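Local coordinates for pyoverdine biosynthesis protein PvcB (Pseudomonas aeruginosa, PDB 4YLM) that catalyses the iron- and 2-oxoglutarate-dependent oxidation of tyrosine isonitrile on the pathway to paerucumarin, at the interface of chains A and B. Residues are numbered along the deposited sequence; one frame, centred on the assembly and turned at random. Chains: chain A/B, Pyoverdine biosynthesis protein PvcB.

The interface of chains A and B. Residues chain A 39, 41-43; chain B 53, 190, 192.
B:Phe192 reaches across to A:His39 and to the short 3-10 helix A:40-42 in a small patch of an interface, not an exact two-fold, between two copies of this TauD/TfdA-family oxygenase; whether the pairing occurs in solution the structure alone does not show. Its CB lies over the imidazole face of A:His39, 3.8 Å from the ring centroid. From there chi1 of 59°, with CG placed between backbone N and carbonyl carbon, turns the phenyl ring away from the imidazole and over the turn. CG, CD1 and, more loosely, CE1 and CZ face A:Glu42 CG, which sits over the centre of one phenyl face, 3.7 Å from its centroid. CD2 rests against the A:Gly41–A:Glu42 peptide, and CE2 comes 3.7 Å from A:Gly41 O. CE2 also lies over the centre of one guanidinium face of B:Arg190, whose other face is covered toward its rim by B:Arg53 CB.

The chain A surface is braced from within. A:Gly41 N donates to A:His39 ND1 at 3.0 Å, nearly in the ring plane, which should help to hold the imidazole at its rotation. A:Glu42 OE2 accepts from A:His39 N at 2.8 Å, from above the carboxylate plane. On chain B, the arginine bends at chi3 (-76°), and NH1 and NH2 both grip B:Arg53 O in helix B:45-55, each at 3.0 Å. NH1 also makes a weak hydrogen bond of 3.0 Å to A:Gly41 O; the nearby A:Glu42 O is not hydrogen-bonded to NH1, whose N-H bonds point elsewhere.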
loop_
_atom_site.group_PDB
_atom_site.type_symbol
_atom_site.label_atom_id
_atom_site.label_comp_id
_atom_site.label_asym_id
_atom_site.label_seq_id
_atom_site.Cartn_x
_atom_site.Cartn_y
_atom_site.Cartn_z
ATOM N N HIS A 39 -1.817 17.758 -8.147
ATOM C CA HIS A 39 -3.233 17.439 -8.322
ATOM C C HIS A 39 -3.530 16.203 -7.465
ATOM O O HIS A 39 -2.636 15.400 -7.239
ATOM C CB HIS A 39 -3.441 17.132 -9.809
ATOM C CG HIS A 39 -4.864 16.920 -10.215
ATOM N ND1 HIS A 39 -5.555 15.761 -9.935
ATOM C CD2 HIS A 39 -5.702 17.690 -10.955
ATOM C CE1 HIS A 39 -6.771 15.842 -10.450
ATOM N NE2 HIS A 39 -6.884 17.000 -11.076
ATOM N N GLY A 41 -4.867 13.504 -8.063
ATOM C CA GLY A 41 -4.713 12.249 -8.785
ATOM C C GLY A 41 -3.288 11.728 -8.831
ATOM O O GLY A 41 -3.050 10.559 -9.135
ATOM N N GLU A 42 -2.333 12.597 -8.536
ATOM C CA GLU A 42 -0.931 12.195 -8.486
ATOM C C GLU A 42 -0.630 11.215 -7.337
ATOM O O GLU A 42 0.329 10.454 -7.410
ATOM C CB GLU A 42 -0.021 13.433 -8.443
ATOM C CG GLU A 42 -0.183 14.303 -9.701
ATOM C CD GLU A 42 0.643 15.584 -9.686
ATOM O OE1 GLU A 42 1.873 15.522 -9.524
ATOM O OE2 GLU A 42 0.052 16.659 -9.870
ATOM N N LEU A 43 -1.457 11.214 -6.295
ATOM C CA LEU A 43 -1.273 10.267 -5.189
ATOM C C LEU A 43 -1.933 8.933 -5.546
ATOM O O LEU A 43 -2.928 8.911 -6.258
ATOM C CB LEU A 43 -1.885 10.835 -3.896
ATOM C CG LEU A 43 -1.322 12.197 -3.461
ATOM C CD1 LEU A 43 -2.023 12.691 -2.193
ATOM C CD2 LEU A 43 0.181 12.076 -3.230
ATOM N N ARG B 53 3.890 5.742 -9.033
ATOM C CA ARG B 53 2.795 6.571 -9.507
ATOM C C ARG B 53 2.851 8.026 -9.015
ATOM O O ARG B 53 2.364 8.929 -9.696
ATOM C CB ARG B 53 1.455 5.924 -9.168
ATOM C CG ARG B 53 1.133 4.784 -10.108
ATOM C CD ARG B 53 0.004 3.913 -9.582
ATOM N NE ARG B 53 -0.397 2.933 -10.585
ATOM C CZ ARG B 53 -0.859 1.723 -10.290
ATOM N NH1 ARG B 53 -0.976 1.351 -9.019
ATOM N NH2 ARG B 53 -1.195 0.888 -11.264
ATOM N N ARG B 190 -5.848 8.697 -13.932
ATOM C CA ARG B 190 -5.844 9.460 -12.690
ATOM C C ARG B 190 -6.142 10.941 -12.884
ATOM O O ARG B 190 -6.089 11.720 -11.931
ATOM C CB ARG B 190 -4.511 9.252 -11.964
ATOM C CG ARG B 190 -4.310 7.811 -11.479
ATOM C CD ARG B 190 -3.037 7.711 -10.650
ATOM N NE ARG B 190 -1.822 7.719 -11.465
ATOM C CZ ARG B 190 -0.683 8.292 -11.097
ATOM N NH1 ARG B 190 -0.619 8.955 -9.949
ATOM N NH2 ARG B 190 0.397 8.209 -11.871
ATOM N N PHE B 192 -5.032 13.845 -13.763
ATOM C CA PHE B 192 -4.260 15.088 -13.648
ATOM C C PHE B 192 -3.638 15.496 -14.981
ATOM O O PHE B 192 -3.414 14.650 -15.841
ATOM C CB PHE B 192 -3.203 14.999 -12.544
ATOM C CG PHE B 192 -2.205 13.880 -12.731
ATOM C CD1 PHE B 192 -1.036 14.090 -13.438
ATOM C CD2 PHE B 192 -2.436 12.624 -12.175
ATOM C CE1 PHE B 192 -0.099 13.057 -13.601
ATOM C CE2 PHE B 192 -1.523 11.592 -12.331
ATOM C CZ PHE B 192 -0.346 11.809 -13.040
#